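PDB 2WW2: alpha-1,2-mannosidase from Bacteroides thetaiotaomicron, which hydrolyses alpha-mannosides with inversion of configuration, as a calcium-dependent enzyme of glycoside hydrolase family 92 from a human gut symbiont. Local coordinates for residues H606-M611 / S656-K661; P684-A689 / L714-V719; E695-Y700 / P728-Y733. One frame throughout, in Å; residues are numbered along the deposited sequence.

How the interactions relate
The three contacts lie on the same side of the chain's centre, in the C-terminal part of the enzyme. Interaction 1 closes along the chain before interaction 2 opens, whereas the segments of interactions 2 and 3 alternate. Interaction 2 pairs strands 685-691 and 710-717 of the six-stranded mixed sheet. Its centre is about 11 Å from that of interaction 1, where helix 600-613 meets the loop between strands 651-654 and 661-665; Ser656 OG is hydrogen-bonded to Pro684 O. Interaction 3, centred about 16 Å from interaction 2, is reached through backbone pairing of Ala689 with Phe696. The centres of interactions 1 and 3 are about 19 Å apart. Helix 600-613, the mixed sheet and C-terminal segment 728-733 thus connect in series.

Interaction 1 (H606-M611 / S656-K661); sequences HLRNVM and SPLFKK
Arg608 reaches from its helix across the loop residues Ser656, Pro657 and Leu658, and its guanidinium carries the polar part of the contact. A chi1 of -64° leaves CG anti to the carbonyl carbon, where Arg608 CG lies 3.4 Å from Ser656 OG; further bends follow at chi2 and chi3. Beyond them Arg608 NH1 donates to Ser656 OG over 3.1 Å. That bond has an N-H...O angle of 158°, and the oxygen sits at the edge of the guanidinium, essentially in its plane. Pro657 approaches differently. Its carbonyl oxygen, Pro657 O, lies over a face of the group, 3.0 Å from Arg608 NH1, but the angle is too poor for a hydrogen bond, and Asn679 ND2 serves that oxygen instead. NH1 also binds Asn679 OD1, so two bonds grip this nitrogen and limit rotation of the flat group. The serine hydroxyl suits its place because it can accept from the arginine while passing its own proton to Pro684 O.

The remaining contacts are van der Waals. Arg608 and Leu658 cross obliquely, with Leu658 CD1 4.1 Å from Arg608 NE. Leu607 brings CD1 to 3.7 Å from Ser656 O. In the conformer described for Met611, its CE is 3.5 Å from Ser656 O and makes an apolar contact with Leu658 CB, the two side chains sliding past each other in opposite directions; an unbranched methionine can carry its terminal methyl to the loop.

All the touching residues are buried, because other elements close round them. Helix 632-640 packs on Leu607 through Trp634 and on Leu658 through Tyr635. Strand 710-717 meets Arg608 and Ser656 with Met716 and Pro657 with Leu714. The contact thus joins helix 600-613 to the loop that leads from strand 651-654 into strand 661-665 of the mixed sheet.

Interaction 2 (P684-A689 / L714-V719); sequences PYIRKA and LSMDSV
Tyr685 and Asp717 form a hydrogen-bonded antiparallel pair, with Asp717 N 2.9 Å from Tyr685 O and a longer return bond. Arg687 and Lys688 then both face Ser715, a classic beta bulge. Arg687 N gives Ser715 O a 2.8 Å bond, and Ser715 N meets Lys688 O almost straight, at 178°.

Apolar contacts fill the face bearing Ile686, Ala689, Leu714 and Met716. Leu714 CD2 touches Ala689 CB at 3.6 Å, a small residue leaving room for the branch, and Ile686 CG1 lies 4.2 Å from Met716 SD. Separately, Met716 CE is in van der Waals contact with Pro684 O at 3.4 Å.

On the other face the Tyr685 ring sets its edge toward Ser718 O, 3.5 Å from Tyr685 CE2. Tyr685 CD2 is 3.4 Å from Val719 C, Pro684 CG lies over one face, and helix 600-613 packs against the ring. An alanine in place of Tyr685 would remove the ring and probably leave a gap beside Pro684, Ser718 and Val719.

Arg687 NE donates to a water bound to Met716 O and lies 4.3 Å from Asp717 OD2, beyond a salt bridge. Backbone bonds and apolar packing therefore hold the strands, the charges probably adding only weak attraction.

Interaction 3 (E695-Y700 / P728-Y733); sequences EFTRNY and PADFPY
Thr697 and Asp730 meet through their side chains: Thr697 OG1 donates to Asp730 OD1 over 2.9 Å, arriving from above the carboxylate plane. A chi1 of 65° sets OG1 between the backbone N and the carbonyl carbon, the position from which it reaches OD1, and a short hydroxyl suits this close approach of the two chains. A second bond, nearly straight at 168°, runs from Asn699 N to Asp730 O and is 2.9 Å long. Asp730 thus offers the loop a side-chain and a backbone acceptor, OD1 and O, while OD2 is bonded to Gln727 N. A water links Tyr700 OH, Ala729 O and Phe731 O: it accepts from the hydroxyl and donates to both carbonyls.

Packing is carried by Tyr700 and Pro732. Pro732 CA sits over the face of the Tyr700 ring, 4.1 Å from its centroid, in a CH-pi contact, and Tyr700 CD2 lies 3.8 Å from Pro732 CG. A rigid proline matches the flat ring well. Asn699 runs beside Phe731, with Asn699 ND2 at the ring edge 4.1 Å from Phe731 CD1; that amide nitrogen is hydrogen-bonded to Gly725 O and Asp595 O.

The tail thus lies along a loop that is itself tied to the fold. Asn699 pairs by backbone with Ile654, Glu651 of the same strand 651-654 touches Tyr700 and Pro732, and Arg698 forms a salt bridge with Glu705 of helix 703-707.

Interaction 1 (H606-M611 / S656-K661)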
loop_
_atom_site.group_PDB
_atom_site.type_symbol
_atom_site.label_atom_id
_atom_site.label_comp_id
_atom_site.label_asym_id
_atom_site.label_seq_id
_atom_site.Cartn_x
_atom_site.Cartn_y
_atom_site.Cartn_z
ATOM N N HIS A 606 4.369 -14.757 18.340
ATOM C CA HIS A 606 3.457 -13.799 17.715
ATOM C C HIS A 606 2.389 -13.274 18.660
ATOM O O HIS A 606 2.045 -12.092 18.634
ATOM C CB HIS A 606 2.806 -14.400 16.473
ATOM C CG HIS A 606 3.763 -14.575 15.336
ATOM N ND1 HIS A 606 4.388 -13.510 14.723
ATOM C CD2 HIS A 606 4.215 -15.691 14.710
ATOM C CE1 HIS A 606 5.182 -13.962 13.767
ATOM N NE2 HIS A 606 5.094 -15.281 13.738
ATOM N N LEU A 607 1.861 -14.158 19.490
ATOM C CA LEU A 607 0.897 -13.766 20.492
ATOM C C LEU A 607 1.499 -12.706 21.423
ATOM O O LEU A 607 0.910 -11.640 21.657
ATOM C CB LEU A 607 0.515 -15.021 21.276
ATOM C CG LEU A 607 -0.686 -14.978 22.193
ATOM C CD1 LEU A 607 -0.287 -14.173 23.414
ATOM C CD2 LEU A 607 -1.923 -14.400 21.471
ATOM N N ARG A 608 2.682 -12.981 21.956
ATOM C CA ARG A 608 3.293 -12.009 22.852
ATOM C C ARG A 608 3.613 -10.702 22.115
ATOM O O ARG A 608 3.470 -9.622 22.665
ATOM C CB ARG A 608 4.524 -12.608 23.547
ATOM C CG ARG A 608 4.130 -13.805 24.461
ATOM C CD ARG A 608 3.382 -13.320 25.704
ATOM N NE ARG A 608 4.251 -12.434 26.487
ATOM C CZ ARG A 608 5.196 -12.874 27.315
ATOM N NH1 ARG A 608 5.376 -14.176 27.490
ATOM N NH2 ARG A 608 5.969 -12.017 27.970
ATOM N N ASN A 609 3.996 -10.804 20.851
ATOM C CA ASN A 609 4.277 -9.609 20.047
ATOM C C ASN A 609 3.002 -8.753 19.877
ATOM O O ASN A 609 3.022 -7.538 20.101
ATOM C CB ASN A 609 4.860 -10.037 18.701
ATOM C CG ASN A 609 5.625 -8.938 18.012
ATOM O OD1 ASN A 609 6.321 -8.140 18.643
ATOM N ND2 ASN A 609 5.518 -8.901 16.692
ATOM N N VAL A 610 1.891 -9.394 19.528
ATOM C CA VAL A 610 0.607 -8.690 19.404
ATOM C C VAL A 610 0.181 -8.026 20.733
ATOM O O VAL A 610 -0.212 -6.868 20.762
ATOM C CB VAL A 610 -0.513 -9.632 18.876
ATOM C CG1 VAL A 610 -1.896 -9.009 19.091
ATOM C CG2 VAL A 610 -0.296 -9.950 17.372
ATOM N N MET A 611 0.275 -8.751 21.840
ATOM C CA MET A 611 -0.120 -8.184 23.125
ATOM C C MET A 611 0.707 -6.945 23.455
ATOM O O MET A 611 0.174 -5.965 23.985
ATOM C CB MET A 611 -0.041 -9.225 24.252
ATOM C CG MET A 611 -1.086 -10.335 24.120
ATOM S SD MET A 611 -1.453 -11.240 25.637
ATOM C CE MET A 611 -0.084 -12.394 25.769
ATOM N N SER A 656 0.904 -18.094 25.317
ATOM C CA SER A 656 2.003 -17.731 26.201
ATOM C C SER A 656 1.452 -16.633 27.096
ATOM O O SER A 656 0.899 -15.649 26.579
ATOM C CB SER A 656 3.188 -17.218 25.371
ATOM O OG SER A 656 4.183 -16.677 26.204
ATOM N N PRO A 657 1.544 -16.816 28.427
ATOM C CA PRO A 657 0.926 -15.903 29.390
ATOM C C PRO A 657 1.682 -14.581 29.415
ATOM O O PRO A 657 2.898 -14.546 29.135
ATOM C CB PRO A 657 1.115 -16.619 30.732
ATOM C CG PRO A 657 2.388 -17.420 30.541
ATOM C CD PRO A 657 2.339 -17.863 29.090
ATOM N N LEU A 658 0.980 -13.521 29.803
ATOM C CA LEU A 658 1.585 -12.198 29.881
ATOM C C LEU A 658 2.224 -11.907 31.247
ATOM O O LEU A 658 3.201 -11.151 31.340
ATOM C CB LEU A 658 0.516 -11.128 29.582
ATOM C CG LEU A 658 1.037 -9.696 29.450
ATOM C CD1 LEU A 658 1.900 -9.566 28.169
ATOM C CD2 LEU A 658 -0.151 -8.719 29.442
ATOM N N PHE A 659 1.682 -12.498 32.307
ATOM C CA PHE A 659 2.121 -12.152 33.675
ATOM C C PHE A 659 3.009 -13.239 34.279
ATOM O O PHE A 659 3.075 -14.348 33.755
ATOM C CB PHE A 659 0.902 -11.922 34.577
ATOM C CG PHE A 659 0.021 -10.759 34.130
ATOM C CD1 PHE A 659 0.358 -9.452 34.474
ATOM C CD2 PHE A 659 -1.110 -10.980 33.345
ATOM C CE1 PHE A 659 -0.447 -8.365 34.054
ATOM C CE2 PHE A 659 -1.929 -9.914 32.926
ATOM C CZ PHE A 659 -1.592 -8.603 33.287
ATOM N N LYS A 660 3.673 -12.939 35.400
ATOM C CA LYS A 660 4.420 -13.979 36.104
ATOM C C LYS A 660 3.463 -14.988 36.736
ATOM O O LYS A 660 3.831 -16.144 36.992
ATOM C CB LYS A 660 5.365 -13.372 37.156
ATOM C CG LYS A 660 6.570 -12.698 36.508
ATOM C CD LYS A 660 7.444 -11.984 37.511
ATOM C CE LYS A 660 8.564 -11.221 36.804
ATOM N NZ LYS A 660 9.436 -12.154 36.017
ATOM N N LYS A 661 2.220 -14.570 36.940
ATOM C CA LYS A 661 1.230 -15.441 37.568
ATOM C C LYS A 661 -0.202 -14.961 37.349
ATOM O O LYS A 661 -0.496 -13.762 37.489
ATOM C CB LYS A 661 1.514 -15.533 39.079
ATOM C CG LYS A 661 0.755 -16.647 39.785
ATOM C CD LYS A 661 0.954 -16.559 41.294
ATOM C CE LYS A 661 0.550 -17.839 41.952
ATOM N NZ LYS A 661 0.889 -17.813 43.415
#

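Interaction 2 (P684-A689 / L714-V719)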
loop_
_atom_site.group_PDB
_atom_site.type_symbol
_atom_site.label_atom_id
_atom_site.label_comp_id
_atom_site.label_asym_id
_atom_site.label_seq_id
_atom_site.Cartn_x
_atom_site.Cartn_y
_atom_site.Cartn_z
ATOM N N PRO A 684 9.185 -14.942 25.604
ATOM C CA PRO A 684 7.826 -15.368 25.263
ATOM C C PRO A 684 7.659 -16.885 25.134
ATOM O O PRO A 684 6.531 -17.377 25.082
ATOM C CB PRO A 684 7.606 -14.709 23.894
ATOM C CG PRO A 684 8.988 -14.762 23.262
ATOM C CD PRO A 684 9.942 -14.495 24.418
ATOM N N TYR A 685 8.761 -17.620 25.071
ATOM C CA TYR A 685 8.713 -19.043 24.708
ATOM C C TYR A 685 8.535 -19.960 25.915
ATOM O O TYR A 685 9.123 -19.728 26.968
ATOM C CB TYR A 685 9.999 -19.452 23.964
ATOM C CG TYR A 685 10.207 -18.696 22.673
ATOM C CD1 TYR A 685 9.366 -18.917 21.579
ATOM C CD2 TYR A 685 11.227 -17.754 22.547
ATOM C CE1 TYR A 685 9.532 -18.220 20.394
ATOM C CE2 TYR A 685 11.402 -17.053 21.368
ATOM C CZ TYR A 685 10.558 -17.294 20.289
ATOM O OH TYR A 685 10.729 -16.611 19.099
ATOM N N ILE A 686 7.758 -21.025 25.745
ATOM C CA ILE A 686 7.658 -22.051 26.780
ATOM C C ILE A 686 8.753 -23.103 26.549
ATOM O O ILE A 686 8.737 -23.826 25.549
ATOM C CB ILE A 686 6.254 -22.715 26.798
ATOM C CG1 ILE A 686 5.157 -21.683 27.112
ATOM C CG2 ILE A 686 6.200 -23.898 27.779
ATOM C CD1 ILE A 686 3.757 -22.206 26.824
ATOM N N ARG A 687 9.720 -23.177 27.457
ATOM C CA ARG A 687 10.784 -24.175 27.333
ATOM C C ARG A 687 10.302 -25.517 27.872
ATOM O O ARG A 687 10.510 -26.568 27.245
ATOM C CB ARG A 687 12.061 -23.733 28.059
ATOM C CG ARG A 687 13.176 -24.784 28.025
ATOM C CD ARG A 687 14.465 -24.296 28.690
ATOM N NE ARG A 687 14.254 -23.922 30.084
ATOM C CZ ARG A 687 14.225 -24.781 31.098
ATOM N NH1 ARG A 687 14.399 -26.084 30.884
ATOM N NH2 ARG A 687 14.032 -24.332 32.335
ATOM N N LYS A 688 9.659 -25.481 29.031
ATOM C CA LYS A 688 9.192 -26.692 29.693
ATOM C C LYS A 688 7.902 -26.382 30.445
ATOM O O LYS A 688 7.692 -25.243 30.883
ATOM C CB LYS A 688 10.275 -27.162 30.675
ATOM C CG LYS A 688 10.001 -28.496 31.331
ATOM C CD LYS A 688 11.106 -28.836 32.351
ATOM C CE LYS A 688 10.742 -30.107 33.119
ATOM N NZ LYS A 688 11.381 -30.183 34.474
ATOM N N ALA A 689 7.039 -27.380 30.607
ATOM C CA ALA A 689 5.837 -27.198 31.430
ATOM C C ALA A 689 5.550 -28.413 32.326
ATOM O O ALA A 689 5.771 -29.560 31.935
ATOM C CB ALA A 689 4.627 -26.888 30.552
ATOM N N LEU A 714 5.056 -22.974 34.043
ATOM C CA LEU A 714 5.817 -22.802 32.818
ATOM C C LEU A 714 7.222 -22.258 33.089
ATOM O O LEU A 714 7.388 -21.344 33.899
ATOM C CB LEU A 714 5.082 -21.850 31.874
ATOM C CG LEU A 714 3.628 -22.181 31.568
ATOM C CD1 LEU A 714 2.992 -21.064 30.726
ATOM C CD2 LEU A 714 3.559 -23.508 30.837
ATOM N N SER A 715 8.217 -22.828 32.403
ATOM C CA SER A 715 9.581 -22.304 32.407
ATOM C C SER A 715 9.754 -21.512 31.120
ATOM O O SER A 715 9.776 -22.102 30.029
ATOM C CB SER A 715 10.595 -23.448 32.438
ATOM O OG SER A 715 10.429 -24.236 33.601
ATOM N N MET A 716 9.849 -20.191 31.238
ATOM C CA MET A 716 9.885 -19.317 30.067
ATOM C C MET A 716 11.332 -19.101 29.632
ATOM O O MET A 716 12.230 -19.124 30.463
ATOM C CB MET A 716 9.225 -17.962 30.361
ATOM C CG MET A 716 7.827 -18.054 30.973
ATOM S SD MET A 716 6.657 -18.959 29.952
ATOM C CE MET A 716 6.561 -17.913 28.483
ATOM N N ASP A 717 11.547 -18.901 28.332
ATOM C CA ASP A 717 12.890 -18.785 27.779
ATOM C C ASP A 717 12.893 -17.744 26.664
ATOM O O ASP A 717 11.843 -17.435 26.102
ATOM C CB ASP A 717 13.339 -20.145 27.236
ATOM C CG ASP A 717 14.853 -20.282 27.165
ATOM O OD1 ASP A 717 15.569 -19.290 27.431
ATOM O OD2 ASP A 717 15.326 -21.392 26.837
ATOM N N SER A 718 14.075 -17.218 26.342
ATOM C CA SER A 718 14.237 -16.272 25.239
ATOM C C SER A 718 14.463 -16.945 23.886
ATOM O O SER A 718 14.479 -16.268 22.855
ATOM C CB SER A 718 15.411 -15.329 25.526
ATOM O OG SER A 718 16.557 -16.111 25.754
ATOM N N VAL A 719 14.666 -18.259 23.877
ATOM C CA VAL A 719 14.740 -18.985 22.612
ATOM C C VAL A 719 13.700 -20.100 22.621
ATOM O O VAL A 719 13.321 -20.586 23.676
ATOM C CB VAL A 719 16.136 -19.581 22.349
ATOM C CG1 VAL A 719 17.224 -18.490 22.473
ATOM C CG2 VAL A 719 16.421 -20.750 23.295
HETATM O O HOH W 1 14.100 -21.429 30.660
HETATM O O HOH W 2 8.164 -25.857 34.169
#

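Interaction 3 (E695-Y700 / P728-Y733)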
loop_
_atom_site.group_PDB
_atom_site.type_symbol
_atom_site.label_atom_id
_atom_site.label_comp_id
_atom_site.label_asym_id
_atom_site.label_seq_id
_atom_site.Cartn_x
_atom_site.Cartn_y
_atom_site.Cartn_z
ATOM N N GLU A 695 5.334 -33.687 33.778
ATOM C CA GLU A 695 5.761 -33.134 32.493
ATOM C C GLU A 695 4.547 -33.041 31.568
ATOM O O GLU A 695 3.763 -33.972 31.475
ATOM C CB GLU A 695 6.838 -34.014 31.861
ATOM C CG GLU A 695 7.363 -33.509 30.521
ATOM C CD GLU A 695 8.453 -34.407 29.978
ATOM O OE1 GLU A 695 9.592 -34.318 30.483
ATOM O OE2 GLU A 695 8.167 -35.223 29.074
ATOM N N PHE A 696 4.405 -31.916 30.881
ATOM C CA PHE A 696 3.201 -31.634 30.107
ATOM C C PHE A 696 3.645 -31.044 28.786
ATOM O O PHE A 696 4.352 -30.050 28.771
ATOM C CB PHE A 696 2.333 -30.640 30.887
ATOM C CG PHE A 696 1.157 -30.103 30.119
ATOM C CD1 PHE A 696 -0.031 -30.827 30.037
ATOM C CD2 PHE A 696 1.227 -28.850 29.521
ATOM C CE1 PHE A 696 -1.127 -30.319 29.359
ATOM C CE2 PHE A 696 0.135 -28.324 28.831
ATOM C CZ PHE A 696 -1.048 -29.059 28.753
ATOM N N THR A 697 3.281 -31.691 27.683
ATOM C CA THR A 697 3.713 -31.241 26.360
ATOM C C THR A 697 2.543 -30.978 25.398
ATOM O O THR A 697 2.768 -30.607 24.243
ATOM C CB THR A 697 4.670 -32.250 25.694
ATOM O OG1 THR A 697 3.970 -33.471 25.445
ATOM C CG2 THR A 697 5.891 -32.543 26.597
ATOM N N ARG A 698 1.307 -31.158 25.857
ATOM C CA ARG A 698 0.148 -30.858 25.004
ATOM C C ARG A 698 0.032 -29.356 24.759
ATOM O O ARG A 698 0.387 -28.563 25.627
ATOM C CB ARG A 698 -1.149 -31.383 25.621
ATOM C CG ARG A 698 -1.192 -32.898 25.675
ATOM C CD ARG A 698 -2.543 -33.408 26.189
ATOM N NE ARG A 698 -2.844 -33.023 27.567
ATOM C CZ ARG A 698 -2.492 -33.718 28.651
ATOM N NH1 ARG A 698 -1.776 -34.843 28.541
ATOM N NH2 ARG A 698 -2.847 -33.284 29.859
ATOM N N ASN A 699 -0.465 -28.975 23.583
ATOM C CA ASN A 699 -0.616 -27.552 23.243
ATOM C C ASN A 699 -2.000 -27.019 23.584
ATOM O O ASN A 699 -2.430 -25.999 23.038
ATOM C CB ASN A 699 -0.329 -27.302 21.758
ATOM C CG ASN A 699 1.114 -27.615 21.382
ATOM O OD1 ASN A 699 2.034 -27.377 22.162
ATOM N ND2 ASN A 699 1.313 -28.138 20.176
ATOM N N TYR A 700 -2.683 -27.698 24.501
ATOM C CA TYR A 700 -4.015 -27.283 24.941
ATOM C C TYR A 700 -4.326 -27.823 26.335
ATOM O O TYR A 700 -3.734 -28.821 26.778
ATOM C CB TYR A 700 -5.084 -27.770 23.954
ATOM C CG TYR A 700 -5.211 -29.272 23.889
ATOM C CD1 TYR A 700 -6.239 -29.933 24.556
ATOM C CD2 TYR A 700 -4.293 -30.040 23.164
ATOM C CE1 TYR A 700 -6.352 -31.329 24.505
ATOM C CE2 TYR A 700 -4.398 -31.422 23.113
ATOM C CZ TYR A 700 -5.434 -32.057 23.781
ATOM O OH TYR A 700 -5.545 -33.420 23.725
ATOM N N PRO A 728 1.843 -35.506 17.142
ATOM C CA PRO A 728 0.394 -35.544 16.923
ATOM C C PRO A 728 -0.413 -35.640 18.215
ATOM O O PRO A 728 -1.511 -35.096 18.289
ATOM C CB PRO A 728 0.197 -36.797 16.050
ATOM C CG PRO A 728 1.515 -36.925 15.314
ATOM C CD PRO A 728 2.556 -36.515 16.336
ATOM N N ALA A 729 0.121 -36.302 19.235
ATOM C CA ALA A 729 -0.583 -36.377 20.509
ATOM C C ALA A 729 -0.688 -35.020 21.189
ATOM O O ALA A 729 -1.498 -34.848 22.092
ATOM C CB ALA A 729 0.093 -37.363 21.444
ATOM N N ASP A 730 0.143 -34.063 20.777
ATOM C CA ASP A 730 0.151 -32.758 21.426
ATOM C C ASP A 730 -0.870 -31.779 20.829
ATOM O O ASP A 730 -1.121 -30.722 21.410
ATOM C CB ASP A 730 1.548 -32.124 21.353
ATOM C CG ASP A 730 2.615 -32.988 22.001
ATOM O OD1 ASP A 730 2.318 -33.639 23.027
ATOM O OD2 ASP A 730 3.751 -33.006 21.480
ATOM N N PHE A 731 -1.444 -32.118 19.675
ATOM C CA PHE A 731 -2.310 -31.183 18.943
ATOM C C PHE A 731 -3.757 -31.200 19.448
ATOM O O PHE A 731 -4.284 -32.258 19.806
ATOM C CB PHE A 731 -2.297 -31.453 17.424
ATOM C CG PHE A 731 -0.916 -31.538 16.817
ATOM C CD1 PHE A 731 0.166 -30.883 17.393
ATOM C CD2 PHE A 731 -0.710 -32.265 15.651
ATOM C CE1 PHE A 731 1.428 -30.977 16.833
ATOM C CE2 PHE A 731 0.539 -32.352 15.079
ATOM C CZ PHE A 731 1.610 -31.709 15.665
ATOM N N PRO A 732 -4.423 -30.037 19.440
ATOM C CA PRO A 732 -5.830 -30.004 19.842
ATOM C C PRO A 732 -6.751 -30.583 18.766
ATOM O O PRO A 732 -6.277 -31.122 17.745
ATOM C CB PRO A 732 -6.108 -28.505 20.073
ATOM C CG PRO A 732 -4.744 -27.845 20.065
ATOM C CD PRO A 732 -3.900 -28.691 19.174
ATOM N N TYR A 733 -8.059 -30.494 19.004
ATOM C CA TYR A 733 -9.054 -31.162 18.173
ATOM C C TYR A 733 -9.130 -30.672 16.721
ATOM O O TYR A 733 -9.011 -29.485 16.447
ATOM C CB TYR A 733 -10.436 -30.994 18.822
ATOM C CG TYR A 733 -11.607 -31.492 17.991
ATOM C CD1 TYR A 733 -12.013 -32.820 18.060
ATOM C CD2 TYR A 733 -12.326 -30.625 17.172
ATOM C CE1 TYR A 733 -13.077 -33.278 17.334
ATOM C CE2 TYR A 733 -13.391 -31.076 16.429
ATOM C CZ TYR A 733 -13.768 -32.407 16.527
ATOM O OH TYR A 733 -14.823 -32.873 15.820
HETATM O O HOH W 3 -4.007 -34.513 21.562
#